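Local coordinates for protein NAD-dependent aldehyde dehydrogenase (Sinorhizobium meliloti, PDB 3U4J) that probably oxidises aldehydes with NAD or NADP as electron acceptor, as other aldehyde dehydrogenases do, and binds a calcium ion, at residues P45-E50 with G334-E339; L107-E112 with S201-R206; G114-Q119 with E339-G344; H298-C303 with G344-E349. All blocks are in the same frame, centred on the assembly; numbering follows the deposited sequence.

Contact 1: P45-E50 with G334-E339. With CA (calcium ion), chain E.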
loop_
_atom_site.group_PDB
_atom_site.type_symbol
_atom_site.label_atom_id
_atom_site.label_comp_id
_atom_site.label_asym_id
_atom_site.label_seq_id
_atom_site.Cartn_x
_atom_site.Cartn_y
_atom_site.Cartn_z
ATOM N N PRO A 45 26.508 37.587 -0.620
ATOM C CA PRO A 45 26.726 37.843 0.812
ATOM C C PRO A 45 28.150 37.486 1.220
ATOM O O PRO A 45 28.627 37.959 2.247
ATOM C CB PRO A 45 25.703 36.920 1.491
ATOM C CG PRO A 45 25.490 35.810 0.522
ATOM C CD PRO A 45 25.662 36.402 -0.854
ATOM N N GLY A 46 28.827 36.669 0.416
ATOM C CA GLY A 46 30.198 36.276 0.705
ATOM C C GLY A 46 31.238 37.315 0.292
ATOM O O GLY A 46 32.376 37.273 0.771
ATOM N N HIS A 47 30.830 38.262 -0.564
ATOM C CA HIS A 47 31.754 39.147 -1.275
ATOM C C HIS A 47 31.186 40.573 -1.369
ATOM O O HIS A 47 30.435 40.896 -2.304
ATOM C CB HIS A 47 31.992 38.628 -2.685
ATOM C CG HIS A 47 32.224 37.148 -2.767
ATOM N ND1 HIS A 47 33.483 36.589 -2.743
ATOM C CD2 HIS A 47 31.358 36.120 -2.913
ATOM C CE1 HIS A 47 33.379 35.277 -2.856
ATOM N NE2 HIS A 47 32.100 34.967 -2.965
ATOM N N ALA A 48 31.513 41.419 -0.402
ATOM C CA ALA A 48 30.899 42.765 -0.357
ATOM C C ALA A 48 30.850 43.489 -1.710
ATOM O O ALA A 48 31.824 43.505 -2.430
ATOM C CB ALA A 48 31.594 43.673 0.720
ATOM N N GLY A 49 29.692 44.059 -2.051
ATOM C CA GLY A 49 29.572 44.919 -3.234
ATOM C C GLY A 49 29.502 44.229 -4.592
ATOM O O GLY A 49 29.344 44.902 -5.618
ATOM N N GLU A 50 29.627 42.899 -4.628
ATOM C CA GLU A 50 29.511 42.184 -5.907
ATOM C C GLU A 50 28.046 41.888 -6.220
ATOM O O GLU A 50 27.377 41.183 -5.473
ATOM C CB GLU A 50 30.322 40.876 -5.900
ATOM C CG GLU A 50 31.841 41.049 -5.660
ATOM C CD GLU A 50 32.627 41.565 -6.875
ATOM O OE1 GLU A 50 33.834 41.862 -6.695
ATOM O OE2 GLU A 50 32.080 41.655 -8.001
ATOM N N GLY A 334 34.223 30.718 5.483
ATOM C CA GLY A 334 34.560 31.921 4.715
ATOM C C GLY A 334 34.199 31.823 3.241
ATOM O O GLY A 334 33.134 31.330 2.886
ATOM N N ASP A 335 35.126 32.261 2.400
ATOM C CA ASP A 335 34.909 32.397 0.969
ATOM C C ASP A 335 34.099 31.233 0.357
ATOM O O ASP A 335 34.638 30.138 0.185
ATOM C CB ASP A 335 36.260 32.498 0.258
ATOM C CG ASP A 335 36.122 32.887 -1.225
ATOM O OD1 ASP A 335 34.972 33.026 -1.729
ATOM O OD2 ASP A 335 37.170 33.046 -1.888
ATOM N N PRO A 336 32.818 31.482 0.015
ATOM C CA PRO A 336 32.016 30.402 -0.580
ATOM C C PRO A 336 32.581 29.836 -1.881
ATOM O O PRO A 336 32.249 28.711 -2.238
ATOM C CB PRO A 336 30.638 31.035 -0.787
ATOM C CG PRO A 336 30.598 32.209 0.194
ATOM C CD PRO A 336 32.025 32.708 0.232
ATOM N N LEU A 337 33.444 30.582 -2.573
ATOM C CA LEU A 337 33.984 30.137 -3.860
ATOM C C LEU A 337 35.198 29.245 -3.699
ATOM O O LEU A 337 35.663 28.655 -4.679
ATOM C CB LEU A 337 34.351 31.334 -4.752
ATOM C CG LEU A 337 33.164 32.190 -5.198
ATOM C CD1 LEU A 337 33.642 33.296 -6.143
ATOM C CD2 LEU A 337 32.118 31.294 -5.890
ATOM N N ASN A 338 35.723 29.154 -2.472
ATOM C CA ASN A 338 36.864 28.264 -2.215
ATOM C C ASN A 338 36.400 26.828 -1.990
ATOM O O ASN A 338 35.494 26.585 -1.199
ATOM C CB ASN A 338 37.659 28.754 -1.007
ATOM C CG ASN A 338 39.048 28.162 -0.960
ATOM O OD1 ASN A 338 39.210 26.936 -0.937
ATOM N ND2 ASN A 338 40.066 29.033 -0.933
ATOM N N GLU A 339 37.029 25.882 -2.676
ATOM C CA GLU A 339 36.652 24.459 -2.601
ATOM C C GLU A 339 36.867 23.852 -1.208
ATOM O O GLU A 339 36.231 22.867 -0.872
ATOM C CB GLU A 339 37.438 23.635 -3.637
ATOM C CG GLU A 339 37.060 23.946 -5.106
ATOM C CD GLU A 339 35.681 23.422 -5.494
ATOM O OE1 GLU A 339 35.148 22.492 -4.820
ATOM O OE2 GLU A 339 35.129 23.924 -6.489
HETATM CA CA CA E . 31.222 41.736 -10.140
HETATM O O HOH W 1 33.534 42.220 -10.882
HETATM O O HOH W 2 29.389 40.107 -10.111
HETATM O O HOH W 3 31.015 42.058 -12.554
#
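H47 and D335 are brought together by two torsions: CG of H47 lies beside its own backbone N (chi1 -44°), and CG of D335 stands anti to its backbone N (chi1 -170°). The motif on the D335 side is an Asx turn overlapping a type I turn, in the loop after strand 333-334. D335 OD1 accepts from L337 N at 3.0 Å, and L337 N approaches it from well out of the carboxylate plane, while N338 N returns to D335 O at 3.0 Å. P336 suits the second position of this turn, since its ring fixes phi and no backbone N-H is needed there. OD1 also lies at the edge of the H47 ring, near its plane, with the two flat groups almost perpendicular. The L337 side chain meets the same ring obliquely. G46 CA rests 4.0 Å from P336 CD, and a CB on G46 would collide with that carbon, so only glycine fits this close. On the other loop a type II turn runs from H47 to E50, with G49 taking the positive phi (77°). It delivers E50 to a calcium ion completed by L17 O and three waters, E50 OE2 binding the calcium at 2.3 Å.

Contact 2: L107-E112 with S201-R206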
loop_
_atom_site.group_PDB
_atom_site.type_symbol
_atom_site.label_atom_id
_atom_site.label_comp_id
_atom_site.label_asym_id
_atom_site.label_seq_id
_atom_site.Cartn_x
_atom_site.Cartn_y
_atom_site.Cartn_z
ATOM N N LEU A 107 27.382 27.169 -9.026
ATOM C CA LEU A 107 27.954 28.518 -8.925
ATOM C C LEU A 107 26.892 29.594 -8.616
ATOM O O LEU A 107 27.099 30.457 -7.750
ATOM C CB LEU A 107 28.782 28.869 -10.173
ATOM C CG LEU A 107 29.420 30.283 -10.162
ATOM C CD1 LEU A 107 30.412 30.489 -8.967
ATOM C CD2 LEU A 107 30.098 30.581 -11.491
ATOM N N ILE A 108 25.759 29.542 -9.312
ATOM C CA ILE A 108 24.643 30.455 -9.024
ATOM C C ILE A 108 24.268 30.365 -7.522
ATOM O O ILE A 108 24.235 31.382 -6.831
ATOM C CB ILE A 108 23.424 30.177 -9.934
ATOM C CG1 ILE A 108 23.786 30.397 -11.398
ATOM C CG2 ILE A 108 22.197 31.108 -9.576
ATOM C CD1 ILE A 108 22.595 30.071 -12.334
ATOM N N GLU A 109 24.036 29.140 -7.024
ATOM C CA GLU A 109 23.581 28.934 -5.650
ATOM C C GLU A 109 24.611 29.495 -4.699
ATOM O O GLU A 109 24.263 30.131 -3.717
ATOM C CB GLU A 109 23.421 27.440 -5.290
ATOM C CG GLU A 109 22.139 26.748 -5.688
ATOM C CD GLU A 109 20.870 27.212 -4.970
ATOM O OE1 GLU A 109 20.348 26.481 -4.078
ATOM O OE2 GLU A 109 20.377 28.281 -5.354
ATOM N N SER A 110 25.880 29.225 -4.983
ATOM C CA SER A 110 26.981 29.671 -4.121
ATOM C C SER A 110 27.018 31.200 -4.019
ATOM O O SER A 110 27.085 31.785 -2.915
ATOM C CB SER A 110 28.317 29.147 -4.666
ATOM O OG SER A 110 29.381 29.529 -3.825
ATOM N N LEU A 111 26.981 31.841 -5.182
ATOM C CA LEU A 111 27.042 33.296 -5.242
ATOM C C LEU A 111 25.841 33.978 -4.573
ATOM O O LEU A 111 26.004 34.975 -3.878
ATOM C CB LEU A 111 27.158 33.738 -6.701
ATOM C CG LEU A 111 28.514 33.503 -7.386
ATOM C CD1 LEU A 111 28.416 33.837 -8.910
ATOM C CD2 LEU A 111 29.579 34.320 -6.699
ATOM N N GLU A 112 24.631 33.462 -4.812
ATOM C CA GLU A 112 23.428 34.117 -4.323
ATOM C C GLU A 112 23.156 33.783 -2.866
ATOM O O GLU A 112 22.679 34.633 -2.121
ATOM C CB GLU A 112 22.196 33.762 -5.172
ATOM C CG GLU A 112 22.329 34.176 -6.626
ATOM C CD GLU A 112 21.086 33.916 -7.459
ATOM O OE1 GLU A 112 20.065 33.409 -6.934
ATOM O OE2 GLU A 112 21.131 34.234 -8.667
ATOM N N SER A 201 16.861 33.967 -6.478
ATOM C CA SER A 201 15.935 33.538 -7.503
ATOM C C SER A 201 16.589 32.863 -8.703
ATOM O O SER A 201 15.904 32.283 -9.515
ATOM C CB SER A 201 15.080 34.728 -7.943
ATOM O OG SER A 201 14.270 35.154 -6.861
ATOM N N GLY A 202 17.907 32.931 -8.800
ATOM C CA GLY A 202 18.609 32.522 -10.011
ATOM C C GLY A 202 18.458 31.044 -10.322
ATOM O O GLY A 202 18.078 30.678 -11.442
ATOM N N THR A 203 18.734 30.169 -9.354
ATOM C CA THR A 203 18.591 28.729 -9.690
ATOM C C THR A 203 17.142 28.303 -9.967
ATOM O O THR A 203 16.918 27.374 -10.755
ATOM C CB THR A 203 19.281 27.761 -8.682
ATOM O OG1 THR A 203 18.693 27.919 -7.406
ATOM C CG2 THR A 203 20.751 28.030 -8.617
ATOM N N SER A 204 16.162 28.983 -9.360
ATOM C CA SER A 204 14.753 28.638 -9.573
ATOM C C SER A 204 14.224 29.028 -10.952
ATOM O O SER A 204 13.400 28.337 -11.524
ATOM C CB SER A 204 13.872 29.257 -8.471
ATOM O OG SER A 204 14.285 28.702 -7.216
ATOM N N ILE A 205 14.698 30.153 -11.468
ATOM C CA ILE A 205 14.354 30.586 -12.805
ATOM C C ILE A 205 15.056 29.632 -13.772
ATOM O O ILE A 205 14.448 29.158 -14.743
ATOM C CB ILE A 205 14.824 32.062 -13.034
ATOM C CG1 ILE A 205 13.844 33.033 -12.361
ATOM C CG2 ILE A 205 14.976 32.362 -14.519
ATOM C CD1 ILE A 205 14.423 34.452 -12.179
ATOM N N ARG A 206 16.322 29.333 -13.503
ATOM C CA ARG A 206 17.012 28.338 -14.337
ATOM C C ARG A 206 16.276 26.991 -14.345
ATOM O O ARG A 206 16.174 26.351 -15.392
ATOM C CB ARG A 206 18.511 28.141 -13.969
ATOM C CG ARG A 206 19.432 29.321 -14.279
ATOM C CD ARG A 206 19.567 29.627 -15.767
ATOM N NE ARG A 206 20.367 28.614 -16.466
ATOM C CZ ARG A 206 19.931 27.873 -17.489
ATOM N NH1 ARG A 206 18.701 28.024 -17.963
ATOM N NH2 ARG A 206 20.739 26.982 -18.058
HETATM O O HOH W 4 19.729 30.788 -6.587
#
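I108 starts the contact, its CG2 set 3.5 Å from T203 CG2 as the two side chains lie alongside, pointing opposite ways. Its CD1 lies 3.8 Å from R206 CG, at the aliphatic base of an arginine whose charged end pairs with E104 and E209. A branched isoleucine can thus touch two successive turns of the facing helix. E109 bends at chi2 (-67°), which swings CD toward T203. T203 OG1 donates to E109 OE2 at 2.7 Å from far above the carboxylate plane, and OE1 accepts from F175 N. An alanine here would probably leave the T203 hydroxyl and F175 N without their acceptor and deprive the bridging water of one of its mates. E112 reaches out extended, and the syn lone pair of OE1 takes G202 N at 2.9 Å. A water joins both glutamates, donating to E109 OE2 and E112 OE1 and accepting from T203 N at 3.0 Å. A CB on G202 would strike E112 OE2. Carboxylates near this helix start would probably interact favourably with its dipole. The helices run nearly antiparallel, at 152°, and helix 202-214 is the crossover of a beta-alpha-beta unit between parallel strands 191-195 and 221-223.

Contact 3: G114-Q119 with E339-G344; sequences GKPIAQ and ERTKIG
The I117 CG2 methyl lies over one face of the flat E339 carboxylate, 3.8 Å from CD, and A118 CB lies obliquely beyond OE1. The bend of E339 at chi2 (-72°) turns CD back toward I117, and the charge is matched by R121 one turn further on. Around the P116 ring, T341 O and K342 O lie near its plane, at the edge by CB and CG, with T341 O 3.5 Å from CB. G344 N stands to one side of that plane, 3.5 Å from CG, and T341 CG2 touches CG. P116 occupies the N-cap position, where a proline costs no helix hydrogen bond, and G114 ends the preceding helix with positive phi. G344 comes so near that its CA makes a C-H...O contact with G114 O at 3.3 Å; a CB would run into that oxygen. K342 NZ hydrogen-bonds to W504 O of the second subunit and makes a cation-pi contact with its ring. No direct hydrogen bond spans the two segments. One water instead joins A118 N to T341 O, and a second donates to K342 O and Q119 OE1, whose NE2 is hydrogen-bonded to E123, implying that close fit and bound water together hold the loop to the helix start.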
loop_
_atom_site.group_PDB
_atom_site.type_symbol
_atom_site.label_atom_id
_atom_site.label_comp_id
_atom_site.label_asym_id
_atom_site.label_seq_id
_atom_site.Cartn_x
_atom_site.Cartn_y
_atom_site.Cartn_z
ATOM N N GLY A 114 25.543 32.343 -0.652
ATOM C CA GLY A 114 26.724 32.310 0.231
ATOM C C GLY A 114 27.077 30.897 0.676
ATOM O O GLY A 114 27.791 30.702 1.646
ATOM N N LYS A 115 26.564 29.917 -0.055
ATOM C CA LYS A 115 26.749 28.504 0.223
ATOM C C LYS A 115 28.111 28.092 -0.311
ATOM O O LYS A 115 28.465 28.446 -1.441
ATOM C CB LYS A 115 25.660 27.748 -0.551
ATOM C CG LYS A 115 25.320 26.352 -0.134
ATOM C CD LYS A 115 24.211 25.812 -1.071
ATOM C CE LYS A 115 22.830 26.363 -0.708
ATOM N NZ LYS A 115 22.308 25.772 0.557
ATOM N N PRO A 116 28.896 27.353 0.495
ATOM C CA PRO A 116 30.174 26.835 0.001
ATOM C C PRO A 116 29.982 26.064 -1.314
ATOM O O PRO A 116 29.056 25.262 -1.422
ATOM C CB PRO A 116 30.603 25.879 1.110
ATOM C CG PRO A 116 29.966 26.425 2.338
ATOM C CD PRO A 116 28.625 26.938 1.877
ATOM N N ILE A 117 30.865 26.306 -2.284
ATOM C CA ILE A 117 30.718 25.747 -3.638
ATOM C C ILE A 117 30.709 24.200 -3.689
ATOM O O ILE A 117 29.964 23.588 -4.467
ATOM C CB ILE A 117 31.728 26.338 -4.646
ATOM C CG1 ILE A 117 31.380 25.850 -6.067
ATOM C CG2 ILE A 117 33.187 26.003 -4.260
ATOM C CD1 ILE A 117 30.277 26.648 -6.728
ATOM N N ALA A 118 31.499 23.580 -2.826
ATOM C CA ALA A 118 31.511 22.124 -2.757
ATOM C C ALA A 118 30.171 21.614 -2.231
ATOM O O ALA A 118 29.671 20.610 -2.720
ATOM C CB ALA A 118 32.693 21.618 -1.880
ATOM N N GLN A 119 29.595 22.295 -1.237
ATOM C CA GLN A 119 28.260 21.938 -0.757
ATOM C C GLN A 119 27.208 22.191 -1.853
ATOM O O GLN A 119 26.341 21.345 -2.102
ATOM C CB GLN A 119 27.892 22.713 0.502
ATOM C CG GLN A 119 26.457 22.500 0.988
ATOM C CD GLN A 119 26.060 23.516 2.041
ATOM O OE1 GLN A 119 26.924 24.095 2.707
ATOM N NE2 GLN A 119 24.763 23.736 2.205
ATOM N N GLU A 339 37.029 25.882 -2.676
ATOM C CA GLU A 339 36.652 24.459 -2.601
ATOM C C GLU A 339 36.867 23.852 -1.208
ATOM O O GLU A 339 36.231 22.867 -0.872
ATOM C CB GLU A 339 37.438 23.635 -3.637
ATOM C CG GLU A 339 37.060 23.946 -5.106
ATOM C CD GLU A 339 35.681 23.422 -5.494
ATOM O OE1 GLU A 339 35.148 22.492 -4.820
ATOM O OE2 GLU A 339 35.129 23.924 -6.489
ATOM N N ARG A 340 37.757 24.452 -0.414
ATOM C CA ARG A 340 38.052 23.978 0.949
ATOM C C ARG A 340 37.017 24.430 1.977
ATOM O O ARG A 340 36.910 23.848 3.056
ATOM C CB ARG A 340 39.458 24.445 1.401
ATOM C CG ARG A 340 40.602 23.909 0.537
ATOM C CD ARG A 340 42.039 24.380 0.978
ATOM N NE ARG A 340 42.097 25.492 1.948
ATOM C CZ ARG A 340 42.501 26.738 1.684
ATOM N NH1 ARG A 340 42.890 27.114 0.462
ATOM N NH2 ARG A 340 42.513 27.629 2.657
ATOM N N THR A 341 36.242 25.460 1.647
ATOM C CA THR A 341 35.288 26.033 2.605
ATOM C C THR A 341 34.183 25.038 2.972
ATOM O O THR A 341 33.590 24.407 2.081
ATOM C CB THR A 341 34.673 27.336 2.036
ATOM O OG1 THR A 341 35.730 28.267 1.768
ATOM C CG2 THR A 341 33.692 27.964 3.041
ATOM N N LYS A 342 33.899 24.921 4.263
ATOM C CA LYS A 342 32.861 24.005 4.747
ATOM C C LYS A 342 31.645 24.776 5.243
ATOM O O LYS A 342 30.550 24.238 5.304
ATOM C CB LYS A 342 33.402 23.103 5.882
ATOM C CG LYS A 342 34.515 22.129 5.463
ATOM C CD LYS A 342 34.042 21.018 4.504
ATOM C CE LYS A 342 33.218 19.936 5.203
ATOM N NZ LYS A 342 33.905 19.509 6.471
ATOM N N ILE A 343 31.862 26.029 5.632
ATOM C CA ILE A 343 30.824 26.879 6.191
ATOM C C ILE A 343 30.933 28.250 5.512
ATOM O O ILE A 343 32.003 28.829 5.467
ATOM C CB ILE A 343 30.975 27.070 7.721
ATOM C CG1 ILE A 343 31.005 25.731 8.462
ATOM C CG2 ILE A 343 29.847 28.000 8.299
ATOM C CD1 ILE A 343 31.530 25.851 9.867
ATOM N N GLY A 344 29.823 28.744 4.968
ATOM C CA GLY A 344 29.834 29.995 4.204
ATOM C C GLY A 344 29.260 31.204 4.924
ATOM O O GLY A 344 29.497 31.404 6.121
HETATM O O HOH W 5 33.319 24.823 -0.807
HETATM O O HOH W 6 27.866 24.343 5.105
#

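Contact 4: H298-C303 with G344-E349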
loop_
_atom_site.group_PDB
_atom_site.type_symbol
_atom_site.label_atom_id
_atom_site.label_comp_id
_atom_site.label_asym_id
_atom_site.label_seq_id
_atom_site.Cartn_x
_atom_site.Cartn_y
_atom_site.Cartn_z
ATOM N N HIS A 298 26.162 23.071 9.389
ATOM C CA HIS A 298 25.668 22.856 8.043
ATOM C C HIS A 298 24.896 24.089 7.594
ATOM O O HIS A 298 24.016 24.579 8.311
ATOM C CB HIS A 298 24.751 21.635 8.009
ATOM C CG HIS A 298 24.109 21.409 6.672
ATOM N ND1 HIS A 298 24.841 21.218 5.524
ATOM C CD2 HIS A 298 22.804 21.370 6.302
ATOM C CE1 HIS A 298 24.019 21.044 4.503
ATOM N NE2 HIS A 298 22.777 21.144 4.948
ATOM N N ASN A 299 25.237 24.585 6.411
ATOM C CA ASN A 299 24.625 25.787 5.876
ATOM C C ASN A 299 24.756 26.987 6.803
ATOM O O ASN A 299 23.910 27.881 6.806
ATOM C CB ASN A 299 23.154 25.533 5.542
ATOM C CG ASN A 299 22.712 26.280 4.311
ATOM O OD1 ASN A 299 21.660 26.935 4.299
ATOM N ND2 ASN A 299 23.492 26.170 3.262
ATOM N N ALA A 300 25.810 26.988 7.614
ATOM C CA ALA A 300 26.052 28.051 8.586
ATOM C C ALA A 300 24.900 28.135 9.607
ATOM O O ALA A 300 24.598 29.204 10.147
ATOM C CB ALA A 300 26.329 29.416 7.867
ATOM N N GLY A 301 24.283 26.975 9.878
ATOM C CA GLY A 301 23.153 26.869 10.790
ATOM C C GLY A 301 21.864 27.489 10.296
ATOM O O GLY A 301 20.896 27.558 11.055
ATOM N N GLN A 302 21.851 27.951 9.037
ATOM C CA GLN A 302 20.650 28.520 8.444
ATOM C C GLN A 302 19.866 27.335 7.847
ATOM O O GLN A 302 19.869 27.101 6.626
ATOM C CB GLN A 302 21.021 29.521 7.352
ATOM C CG GLN A 302 21.825 30.723 7.866
ATOM C CD GLN A 302 22.537 31.466 6.757
ATOM O OE1 GLN A 302 23.273 30.878 5.934
ATOM N NE2 GLN A 302 22.362 32.743 6.742
ATOM N N CYS A 303 19.203 26.589 8.725
ATOM C CA CYS A 303 18.695 25.256 8.350
ATOM C C CYS A 303 17.631 24.850 9.350
ATOM O O CYS A 303 17.877 24.818 10.572
ATOM C CB CYS A 303 19.844 24.230 8.341
ATOM S SG CYS A 303 19.270 22.563 7.961
ATOM N N GLY A 344 29.823 28.744 4.968
ATOM C CA GLY A 344 29.834 29.995 4.204
ATOM C C GLY A 344 29.260 31.204 4.924
ATOM O O GLY A 344 29.497 31.404 6.121
ATOM N N ALA A 345 28.519 32.022 4.183
ATOM C CA ALA A 345 28.171 33.364 4.644
ATOM C C ALA A 345 26.780 33.393 5.252
ATOM O O ALA A 345 25.961 32.505 4.970
ATOM C CB ALA A 345 28.267 34.369 3.447
HETATM N N MSE A 346 26.516 34.406 6.079
HETATM C CA MSE A 346 25.157 34.744 6.500
HETATM C C MSE A 346 24.426 35.340 5.287
HETATM O O MSE A 346 25.038 36.067 4.490
HETATM C CB MSE A 346 25.160 35.808 7.622
HETATM C CG MSE A 346 25.754 35.402 8.969
HETATM SE SE MSE A 346 24.677 34.010 9.896
HETATM C CE MSE A 346 25.546 32.505 9.062
ATOM N N ILE A 347 23.126 35.075 5.169
ATOM C CA ILE A 347 22.368 35.491 3.981
ATOM C C ILE A 347 22.284 37.034 3.799
ATOM O O ILE A 347 22.281 37.536 2.658
ATOM C CB ILE A 347 20.951 34.879 3.977
ATOM C CG1 ILE A 347 20.339 34.930 2.567
ATOM C CG2 ILE A 347 20.035 35.564 5.018
ATOM C CD1 ILE A 347 20.944 33.941 1.583
ATOM N N SER A 348 22.218 37.774 4.912
ATOM C CA SER A 348 22.045 39.219 4.823
ATOM C C SER A 348 22.591 39.907 6.071
ATOM O O SER A 348 22.872 39.252 7.081
ATOM C CB SER A 348 20.580 39.607 4.609
ATOM O OG SER A 348 19.832 39.410 5.800
ATOM N N GLU A 349 22.775 41.222 5.985
ATOM C CA GLU A 349 23.227 41.974 7.162
ATOM C C GLU A 349 22.133 41.927 8.241
ATOM O O GLU A 349 22.439 41.755 9.417
ATOM C CB GLU A 349 23.609 43.427 6.774
ATOM C CG GLU A 349 23.888 44.366 7.969
ATOM C CD GLU A 349 25.239 44.124 8.653
ATOM O OE1 GLU A 349 26.252 43.926 7.950
ATOM O OE2 GLU A 349 25.293 44.153 9.913
#
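A300 makes an unusually tight touch, its CB only 3.4 Å from CE of M346, and it does so from a backbone with positive phi (61°). N299 and G301 on its two sides also have positive phi, an uncommon run in which glycine is at ease, asparagine is tolerated and alanine is less comfortable. G301 N bonds back to H298 O at 2.9 Å, and Q302 N to N299 O at 3.0 Å. M346, present as selenomethionine, starts out pointing away from the loop. It bends at chi2 (-67°), and its chi3 (88°) then sets CE beside A300, 3.6 Å from A300 O. Q302 extends beyond CG and crosses M346 obliquely, with CD 3.9 Å from M346 CE. Its amide ends between the backbone of A345 and that of I347, beside the I347 side chain. An alanine in place of Q302 would probably open a gap next to M346 and leave the backbone of A345 and I347 without this polar neighbour. W171 packs on both Q302 and I347, and N172 bonds to Q302 O. In aldehyde dehydrogenases the loop with this Gly-Gln-Cys sequence leads to the nucleophilic cysteine, so the contact probably backs the active-site loop. A close methyl contact and a long neutral amide among buried peptide groups imply an interface held by fit and polarity without a charge.

From the N terminus, residues 45-50 open the longest loop, which contact 1 closes at 334-339. Contact 2 lies wholly within it, opening on helix 102-113 and closing at helix 202-214. Contact 3 opens just after helix 102-113, at 114-119, before contact 2 has closed, and ends at 339-344; it therefore crosses contacts 1 and 2. Contact 4 opens at 298-303, after contact 2 has closed, and crosses contacts 1 and 3. E339 is shared by contacts 1 and 3, G344 by contacts 3 and 4. The chain from 334 to 349 thus ties together the loop before strand 51-56, the junction of helices 102-113 and 117-138, and the loop after helix 285-297.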